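Local coordinates for putative iron binding protein (Bordetella pertussis Tohama I, PDB 1Y9U), which binds ferric iron through tyrosine side chains and probably serves as the periplasmic receptor of a bacterial iron-uptake system, at residues 120-125 with 223-228; 146-151 with 162-167; 75-80 with 246-251. All coordinates share one frame; numbering follows the deposited sequence.

Contact 1: 120-125 with 223-228; sequences FRYGDL and VRPTFA
Two loop segments, 120-125 and 223-228, meet at a single beta bridge between R121 and T226, whose CA atoms lie 4.8 Å apart. T226 N donates to F120 O (3.0 Å), lying in the plane of that carbonyl, and T226 O accepts from Y122 N (3.0 Å), which stands above the plane of the T226 carbonyl. Just past the bridge the first chain turns into a 3-10 segment, where D124 OD2 takes the N-H of R121 in a nearly straight bond (169°) and D124 CB rests on one face of the F120 ring. Y122 is the central side chain. With CG anti to its own carbonyl carbon (chi1 -69°), its ring lies against P225 with one face and meets F227 along its CD1-CE1 side. P225 CB sits 3.6 Å from the centroid of the Y122 ring, almost on the normal, a CH-pi contact over the face. F227 meets Y122 obliquely, planes at 43°, with Y122 CD1 over the centre of the F227 ring. The F120 side chain meets the other segment mainly through CB, against V223 CG1 and P225 CB, while its ring leads away. Beyond the bridge R121 CG touches A228 CB at 3.6 Å. Two waters extend the bridge, one linking F120 N to R224 O, the other accepting from G123 N and A228 N. The Y122 hydroxyl is held by R107 O and H236 N. F120 and L125 pack on strands 100-112 and 193-197, R224 forms a salt bridge with D106, and Y122 and F227 lie on helix 142-155 through L147.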
loop_
_atom_site.group_PDB
_atom_site.type_symbol
_atom_site.label_atom_id
_atom_site.label_comp_id
_atom_site.label_asym_id
_atom_site.label_seq_id
_atom_site.Cartn_x
_atom_site.Cartn_y
_atom_site.Cartn_z
ATOM N N PHE A 120 2.394 18.954 6.137
ATOM C CA PHE A 120 2.690 19.101 4.702
ATOM C C PHE A 120 1.476 18.748 3.892
ATOM O O PHE A 120 0.723 17.842 4.265
ATOM C CB PHE A 120 3.812 18.112 4.329
ATOM C CG PHE A 120 4.724 18.545 3.190
ATOM C CD1 PHE A 120 5.641 19.547 3.371
ATOM C CD2 PHE A 120 4.728 17.873 1.970
ATOM C CE1 PHE A 120 6.517 19.892 2.375
ATOM C CE2 PHE A 120 5.615 18.240 0.973
ATOM C CZ PHE A 120 6.513 19.226 1.180
ATOM N N ARG A 121 1.287 19.468 2.790
ATOM C CA ARG A 121 0.344 19.063 1.752
ATOM C C ARG A 121 1.142 18.524 0.585
ATOM O O ARG A 121 2.226 19.004 0.307
ATOM C CB ARG A 121 -0.514 20.244 1.290
ATOM C CG ARG A 121 -1.585 20.606 2.293
ATOM C CD ARG A 121 -1.047 21.437 3.470
ATOM N NE ARG A 121 -1.599 20.995 4.738
ATOM C CZ ARG A 121 -0.998 21.116 5.915
ATOM N NH1 ARG A 121 0.201 21.668 6.007
ATOM N NH2 ARG A 121 -1.623 20.695 7.012
ATOM N N TYR A 122 0.639 17.513 -0.120
ATOM C CA TYR A 122 1.427 16.966 -1.229
ATOM C C TYR A 122 1.875 18.041 -2.206
ATOM O O TYR A 122 2.999 18.045 -2.657
ATOM C CB TYR A 122 0.683 15.857 -1.977
ATOM C CG TYR A 122 0.524 14.597 -1.166
ATOM C CD1 TYR A 122 -0.701 14.242 -0.605
ATOM C CD2 TYR A 122 1.604 13.758 -0.974
ATOM C CE1 TYR A 122 -0.849 13.082 0.159
ATOM C CE2 TYR A 122 1.483 12.606 -0.223
ATOM C CZ TYR A 122 0.261 12.270 0.357
ATOM O OH TYR A 122 0.118 11.119 1.098
ATOM N N GLY A 123 0.994 18.986 -2.470
ATOM C CA GLY A 123 1.310 20.091 -3.356
ATOM C C GLY A 123 2.541 20.884 -2.954
ATOM O O GLY A 123 3.197 21.475 -3.810
ATOM N N ASP A 124 2.853 20.936 -1.660
ATOM C CA ASP A 124 4.000 21.701 -1.179
ATOM C C ASP A 124 5.328 21.214 -1.731
ATOM O O ASP A 124 6.308 21.948 -1.708
ATOM C CB ASP A 124 4.067 21.693 0.361
ATOM C CG ASP A 124 2.836 22.280 1.020
ATOM O OD1 ASP A 124 2.091 23.069 0.373
ATOM O OD2 ASP A 124 2.549 21.988 2.198
ATOM N N LEU A 125 5.390 19.965 -2.201
ATOM C CA LEU A 125 6.645 19.418 -2.681
ATOM C C LEU A 125 7.162 20.146 -3.934
ATOM O O LEU A 125 8.343 20.098 -4.246
ATOM C CB LEU A 125 6.478 17.920 -2.949
ATOM C CG LEU A 125 7.777 17.113 -3.062
ATOM C CD1 LEU A 125 8.569 17.104 -1.766
ATOM C CD2 LEU A 125 7.435 15.698 -3.489
ATOM N N VAL A 223 6.549 12.797 8.288
ATOM C CA VAL A 223 5.415 13.714 8.247
ATOM C C VAL A 223 4.476 13.148 7.187
ATOM O O VAL A 223 4.899 12.900 6.060
ATOM C CB VAL A 223 5.848 15.158 7.905
ATOM C CG1 VAL A 223 4.649 16.053 7.701
ATOM C CG2 VAL A 223 6.717 15.704 9.010
ATOM N N ARG A 224 3.216 12.928 7.552
ATOM C CA ARG A 224 2.225 12.418 6.612
ATOM C C ARG A 224 1.550 13.577 5.896
ATOM O O ARG A 224 0.778 14.313 6.529
ATOM C CB ARG A 224 1.159 11.594 7.331
ATOM C CG ARG A 224 1.683 10.325 8.007
ATOM C CD ARG A 224 0.635 9.284 8.036
ATOM N NE ARG A 224 0.940 8.024 8.684
ATOM C CZ ARG A 224 0.687 7.737 9.957
ATOM N NH1 ARG A 224 0.290 8.666 10.807
ATOM N NH2 ARG A 224 0.874 6.503 10.410
ATOM N N PRO A 225 1.801 13.760 4.604
ATOM C CA PRO A 225 1.112 14.834 3.881
ATOM C C PRO A 225 -0.352 14.527 3.682
ATOM O O PRO A 225 -0.781 13.373 3.757
ATOM C CB PRO A 225 1.824 14.882 2.526
ATOM C CG PRO A 225 3.078 14.075 2.704
ATOM C CD PRO A 225 2.714 13.021 3.715
ATOM N N THR A 226 -1.123 15.578 3.407
ATOM C CA THR A 226 -2.502 15.419 2.989
ATOM C C THR A 226 -2.740 16.124 1.676
ATOM O O THR A 226 -1.966 16.986 1.252
ATOM C CB THR A 226 -3.450 15.979 4.038
ATOM O OG1 THR A 226 -3.169 17.378 4.247
ATOM C CG2 THR A 226 -3.274 15.266 5.391
ATOM N N PHE A 227 -3.816 15.728 1.028
ATOM C CA PHE A 227 -4.342 16.496 -0.095
ATOM C C PHE A 227 -5.025 17.797 0.394
ATOM O O PHE A 227 -5.804 17.778 1.324
ATOM C CB PHE A 227 -5.249 15.603 -0.937
ATOM C CG PHE A 227 -4.493 14.632 -1.797
ATOM C CD1 PHE A 227 -4.488 13.266 -1.521
ATOM C CD2 PHE A 227 -3.796 15.079 -2.896
ATOM C CE1 PHE A 227 -3.791 12.395 -2.334
ATOM C CE2 PHE A 227 -3.106 14.199 -3.710
ATOM C CZ PHE A 227 -3.093 12.869 -3.421
ATOM N N ALA A 228 -4.663 18.920 -0.231
ATOM C CA ALA A 228 -5.134 20.258 0.140
ATOM C C ALA A 228 -6.435 20.601 -0.581
ATOM O O ALA A 228 -6.854 21.765 -0.570
ATOM C CB ALA A 228 -4.061 21.298 -0.212
HETATM O O HOH W 1 0.584 16.922 7.304
HETATM O O HOH W 2 -1.908 18.887 -2.035
#

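Contact 2: 146-151 with 162-167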
loop_
_atom_site.group_PDB
_atom_site.type_symbol
_atom_site.label_atom_id
_atom_site.label_comp_id
_atom_site.label_asym_id
_atom_site.label_seq_id
_atom_site.Cartn_x
_atom_site.Cartn_y
_atom_site.Cartn_z
ATOM N N ALA A 146 0.441 5.695 -8.473
ATOM C CA ALA A 146 -0.790 5.701 -7.700
ATOM C C ALA A 146 -1.046 7.066 -7.055
ATOM O O ALA A 146 -2.180 7.526 -7.003
ATOM C CB ALA A 146 -0.757 4.619 -6.640
ATOM N N LEU A 147 0.007 7.711 -6.534
ATOM C CA LEU A 147 -0.134 9.025 -5.894
ATOM C C LEU A 147 -0.551 10.061 -6.941
ATOM O O LEU A 147 -1.421 10.884 -6.705
ATOM C CB LEU A 147 1.184 9.436 -5.200
ATOM C CG LEU A 147 1.223 10.854 -4.610
ATOM C CD1 LEU A 147 0.200 11.036 -3.529
ATOM C CD2 LEU A 147 2.639 11.189 -4.094
ATOM N N VAL A 148 0.094 9.999 -8.105
ATOM C CA VAL A 148 -0.237 10.885 -9.234
ATOM C C VAL A 148 -1.685 10.685 -9.677
ATOM O O VAL A 148 -2.393 11.645 -9.937
ATOM C CB VAL A 148 0.766 10.705 -10.400
ATOM C CG1 VAL A 148 0.371 11.546 -11.632
ATOM C CG2 VAL A 148 2.165 11.096 -9.909
ATOM N N ALA A 149 -2.134 9.441 -9.740
ATOM C CA ALA A 149 -3.521 9.144 -10.121
ATOM C C ALA A 149 -4.508 9.740 -9.128
ATOM O O ALA A 149 -5.513 10.340 -9.507
ATOM C CB ALA A 149 -3.733 7.639 -10.266
ATOM N N ALA A 150 -4.217 9.628 -7.841
ATOM C CA ALA A 150 -5.076 10.227 -6.830
ATOM C C ALA A 150 -5.076 11.749 -6.959
ATOM O O ALA A 150 -6.096 12.410 -6.768
ATOM C CB ALA A 150 -4.625 9.810 -5.438
ATOM N N MET A 151 -3.920 12.328 -7.280
ATOM C CA MET A 151 -3.830 13.773 -7.461
ATOM C C MET A 151 -4.684 14.236 -8.656
ATOM O O MET A 151 -5.325 15.272 -8.581
ATOM C CB MET A 151 -2.372 14.229 -7.631
ATOM C CG MET A 151 -2.205 15.753 -7.582
ATOM S SD MET A 151 -0.467 16.257 -7.610
ATOM C CE MET A 151 0.034 15.883 -5.927
ATOM N N LYS A 162 1.544 20.399 -13.418
ATOM C CA LYS A 162 2.335 21.484 -12.861
ATOM C C LYS A 162 3.088 21.009 -11.624
ATOM O O LYS A 162 4.244 21.341 -11.451
ATOM C CB LYS A 162 1.438 22.683 -12.532
ATOM C CG LYS A 162 2.085 23.774 -11.694
ATOM C CD LYS A 162 1.268 25.076 -11.739
ATOM C CE LYS A 162 2.173 26.244 -11.502
ATOM N NZ LYS A 162 2.755 26.816 -12.758
ATOM N N TRP A 163 2.421 20.218 -10.777
ATOM C CA TRP A 163 3.079 19.614 -9.619
ATOM C C TRP A 163 4.248 18.747 -10.043
ATOM O O TRP A 163 5.339 18.875 -9.511
ATOM C CB TRP A 163 2.069 18.800 -8.825
ATOM C CG TRP A 163 2.615 18.215 -7.561
ATOM C CD1 TRP A 163 2.814 18.874 -6.403
ATOM C CD2 TRP A 163 3.064 16.869 -7.348
ATOM N NE1 TRP A 163 3.342 18.033 -5.457
ATOM C CE2 TRP A 163 3.489 16.785 -6.008
ATOM C CE3 TRP A 163 3.107 15.723 -8.147
ATOM C CZ2 TRP A 163 3.962 15.596 -5.444
ATOM C CZ3 TRP A 163 3.594 14.545 -7.592
ATOM C CH2 TRP A 163 4.004 14.498 -6.251
ATOM N N LEU A 164 4.030 17.862 -11.004
ATOM C CA LEU A 164 5.095 16.991 -11.490
ATOM C C LEU A 164 6.297 17.770 -11.999
ATOM O O LEU A 164 7.438 17.425 -11.699
ATOM C CB LEU A 164 4.589 16.039 -12.576
ATOM C CG LEU A 164 3.729 14.877 -12.063
ATOM C CD1 LEU A 164 2.999 14.231 -13.219
ATOM C CD2 LEU A 164 4.601 13.868 -11.285
ATOM N N ARG A 165 6.052 18.819 -12.784
ATOM C CA ARG A 165 7.148 19.626 -13.315
ATOM C C ARG A 165 7.911 20.349 -12.181
ATOM O O ARG A 165 9.131 20.421 -12.211
ATOM C CB ARG A 165 6.630 20.641 -14.319
ATOM C CG ARG A 165 6.198 20.068 -15.624
ATOM C CD ARG A 165 5.844 21.174 -16.642
ATOM N NE ARG A 165 5.125 20.621 -17.769
ATOM C CZ ARG A 165 5.696 19.942 -18.748
ATOM N NH1 ARG A 165 7.010 19.772 -18.796
ATOM N NH2 ARG A 165 4.961 19.424 -19.718
ATOM N N GLY A 166 7.200 20.826 -11.169
ATOM C CA GLY A 166 7.819 21.523 -10.060
ATOM C C GLY A 166 8.633 20.569 -9.188
ATOM O O GLY A 166 9.703 20.906 -8.712
ATOM N N VAL A 167 8.102 19.364 -8.963
ATOM C CA VAL A 167 8.820 18.360 -8.187
ATOM C C VAL A 167 10.065 17.903 -8.934
ATOM O O VAL A 167 11.171 17.866 -8.360
ATOM C CB VAL A 167 7.919 17.173 -7.848
ATOM C CG1 VAL A 167 8.714 16.004 -7.227
ATOM C CG2 VAL A 167 6.832 17.605 -6.899
#
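M151 crosses W163 at about a right angle and lays its terminal methyl over the indole. CG anti to the backbone N (chi1 -170°) sends the M151 chain straight out from its helix, and a bend at chi3 (-76°) turns CE onto the ring, 3.6 Å from the centroid of the five-membered ring of W163. This is a CH-pi contact; SD follows obliquely, 4.0 Å from the same W163 centroid, making a Met-aromatic contact. V167 CG2, from W163's own helix, covers the opposite face, so the indole has a methyl group over each face. L147 also crosses the indole, its CD2 4.2 Å from W163 CH2. Beside this pair V148 and L164 reach tip to tip, V148 CG2 lying 3.9 Å from L164 CD2. No hydrogen bond joins the segments; the indole NE1 is satisfied by Y122 O. The axes pass 11.9 Å apart at 138°, a wide separation spanned chiefly by M151 and W163. The arrangement is that of a helical hairpin, in which helices 142-155 and 157-170 fold back on each other across a tight turn and bury an apolar seam. Helix 142-155 also carries the iron-binding Y143, one turn before L147.

Contact 3: 75-80 with 246-251; sequences VTQKIQ and AHAPNK
The two backbones come together at T76 and A246, with CA atoms 3.9 Å apart, and then diverge until I79 and K251 are 9.7 Å apart. One hydrogen bond crosses here, A246 N to V75 O at 2.9 Å; the N-H comes from well above the carbonyl plane, with a C=O...N angle of only 105°. A246 CB lies against the chain at T76 O, 3.4 Å away. Farther along, side chains span the widening gap. Q77 has CG between its backbone N and carbonyl carbon (chi1 66°) and runs extended from there, while K251 starts with CG anti to its backbone N and bends at its last torsion (chi4 70°), so the two meet tip to tip. The end of Q77 reaches A248 CB as well. K251 NZ packs tightly, 3.1 Å from I79 CG2, and a water bridges this ammonium to the carbonyl oxygen of K78. Around the contact, Q77 pairs by backbone with V244 of strand 237-245, V75 packs on helices 43-50 and 64-72, and K78 NZ forms a salt bridge with E96. The contact combines one backbone bond and a water bridge with apolar touches: the bond joins the chains where they are closest, and where they diverge K251 reaches across, its charge probably eased by the water shared with K78 O, consistent with a partly exposed setting away from the iron site.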
loop_
_atom_site.group_PDB
_atom_site.type_symbol
_atom_site.label_atom_id
_atom_site.label_comp_id
_atom_site.label_asym_id
_atom_site.label_seq_id
_atom_site.Cartn_x
_atom_site.Cartn_y
_atom_site.Cartn_z
ATOM N N VAL A 75 -11.963 -13.429 -12.335
ATOM C CA VAL A 75 -11.502 -14.526 -11.483
ATOM C C VAL A 75 -11.899 -14.354 -10.016
ATOM O O VAL A 75 -11.383 -15.053 -9.150
ATOM C CB VAL A 75 -9.980 -14.755 -11.614
ATOM C CG1 VAL A 75 -9.614 -15.095 -13.070
ATOM C CG2 VAL A 75 -9.164 -13.560 -11.120
ATOM N N THR A 76 -12.833 -13.441 -9.775
ATOM C CA THR A 76 -13.445 -13.246 -8.458
ATOM C C THR A 76 -14.964 -13.428 -8.487
ATOM O O THR A 76 -15.583 -13.455 -9.563
ATOM C CB THR A 76 -13.117 -11.821 -7.903
ATOM O OG1 THR A 76 -13.835 -10.806 -8.623
ATOM C CG2 THR A 76 -11.633 -11.462 -8.076
ATOM N N GLN A 77 -15.553 -13.538 -7.298
ATOM C CA GLN A 77 -16.999 -13.445 -7.138
ATOM C C GLN A 77 -17.384 -12.508 -5.996
ATOM O O GLN A 77 -16.597 -12.267 -5.062
ATOM C CB GLN A 77 -17.623 -14.833 -6.898
ATOM C CG GLN A 77 -17.218 -15.473 -5.587
ATOM C CD GLN A 77 -17.782 -16.874 -5.444
ATOM O OE1 GLN A 77 -17.044 -17.847 -5.469
ATOM N NE2 GLN A 77 -19.089 -16.968 -5.278
ATOM N N LYS A 78 -18.602 -11.995 -6.088
ATOM C CA LYS A 78 -19.205 -11.097 -5.117
ATOM C C LYS A 78 -19.582 -11.887 -3.875
ATOM O O LYS A 78 -20.016 -13.025 -3.980
ATOM C CB LYS A 78 -20.453 -10.450 -5.733
ATOM C CG LYS A 78 -20.126 -9.467 -6.845
ATOM C CD LYS A 78 -21.357 -8.927 -7.516
ATOM C CE LYS A 78 -20.991 -8.239 -8.808
ATOM N NZ LYS A 78 -21.987 -7.193 -9.168
ATOM N N ILE A 79 -19.389 -11.288 -2.703
ATOM C CA ILE A 79 -19.857 -11.885 -1.455
ATOM C C ILE A 79 -20.581 -10.844 -0.632
ATOM O O ILE A 79 -20.423 -9.634 -0.829
ATOM C CB ILE A 79 -18.712 -12.545 -0.633
ATOM C CG1 ILE A 79 -17.726 -11.493 -0.131
ATOM C CG2 ILE A 79 -18.015 -13.648 -1.449
ATOM C CD1 ILE A 79 -16.834 -12.000 0.959
ATOM N N GLN A 80 -21.403 -11.351 0.278
ATOM C CA GLN A 80 -22.153 -10.540 1.208
ATOM C C GLN A 80 -21.656 -10.931 2.582
ATOM O O GLN A 80 -21.636 -12.111 2.953
ATOM C CB GLN A 80 -23.651 -10.797 1.061
ATOM C CG GLN A 80 -24.218 -10.295 -0.257
ATOM C CD GLN A 80 -23.872 -11.186 -1.446
ATOM O OE1 GLN A 80 -24.058 -12.402 -1.390
ATOM N NE2 GLN A 80 -23.357 -10.583 -2.521
ATOM N N ALA A 246 -13.533 -16.722 -8.179
ATOM C CA ALA A 246 -14.785 -16.932 -8.923
ATOM C C ALA A 246 -15.329 -18.361 -8.802
ATOM O O ALA A 246 -16.544 -18.565 -8.714
ATOM C CB ALA A 246 -14.570 -16.583 -10.393
ATOM N N HIS A 247 -14.430 -19.329 -8.784
ATOM C CA HIS A 247 -14.814 -20.745 -8.749
ATOM C C HIS A 247 -14.402 -21.456 -7.454
ATOM O O HIS A 247 -14.200 -22.674 -7.424
ATOM C CB HIS A 247 -14.249 -21.431 -9.997
ATOM C CG HIS A 247 -14.764 -20.837 -11.269
ATOM N ND1 HIS A 247 -16.076 -20.972 -11.666
ATOM C CD2 HIS A 247 -14.165 -20.069 -12.210
ATOM C CE1 HIS A 247 -16.260 -20.329 -12.805
ATOM N NE2 HIS A 247 -15.116 -19.767 -13.157
ATOM N N ALA A 248 -14.308 -20.693 -6.363
ATOM C CA ALA A 248 -13.866 -21.236 -5.079
ATOM C C ALA A 248 -14.594 -22.540 -4.781
ATOM O O ALA A 248 -15.818 -22.524 -4.690
ATOM C CB ALA A 248 -14.134 -20.232 -3.968
ATOM N N PRO A 249 -13.856 -23.641 -4.652
ATOM C CA PRO A 249 -14.476 -24.927 -4.290
ATOM C C PRO A 249 -14.880 -25.036 -2.821
ATOM O O PRO A 249 -15.725 -25.863 -2.489
ATOM C CB PRO A 249 -13.370 -25.937 -4.626
ATOM C CG PRO A 249 -12.078 -25.172 -4.432
ATOM C CD PRO A 249 -12.418 -23.812 -4.938
ATOM N N ASN A 250 -14.271 -24.237 -1.949
ATOM C CA ASN A 250 -14.602 -24.192 -0.527
ATOM C C ASN A 250 -15.099 -22.788 -0.175
ATOM O O ASN A 250 -14.454 -22.089 0.617
ATOM C CB ASN A 250 -13.387 -24.558 0.316
ATOM C CG ASN A 250 -12.738 -25.862 -0.119
ATOM O OD1 ASN A 250 -13.282 -26.945 0.127
ATOM N ND2 ASN A 250 -11.572 -25.774 -0.746
ATOM N N LYS A 251 -16.214 -22.365 -0.766
ATOM C CA LYS A 251 -16.662 -20.969 -0.668
ATOM C C LYS A 251 -16.947 -20.554 0.769
ATOM O O LYS A 251 -16.573 -19.470 1.188
ATOM C CB LYS A 251 -17.893 -20.653 -1.540
ATOM C CG LYS A 251 -18.180 -19.135 -1.640
ATOM C CD LYS A 251 -19.396 -18.801 -2.507
ATOM C CE LYS A 251 -20.057 -17.485 -2.127
ATOM N NZ LYS A 251 -19.244 -16.287 -2.468
HETATM O O HOH W 3 -21.781 -14.797 -2.648
#

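Overall arrangement
The contacts nest along the chain: 146-151 with 162-167 lies inside the loop closed by contact 1, which lies inside that closed by contact 3. Contacts 1 and 2 are neighbours, centres 11 Å apart, and share an apolar cluster where F227 packs on L147 and M151; G123 CA also packs against W163 NE1. Contact 3 lies 39 Å from contact 1, centre to centre, on the opposite side of the chain's centre. Strands 100-112 and 237-245, paired antiparallel, run between the two regions, as expected for the two-lobed periplasmic binding protein fold, in which iron probably binds between the lobes.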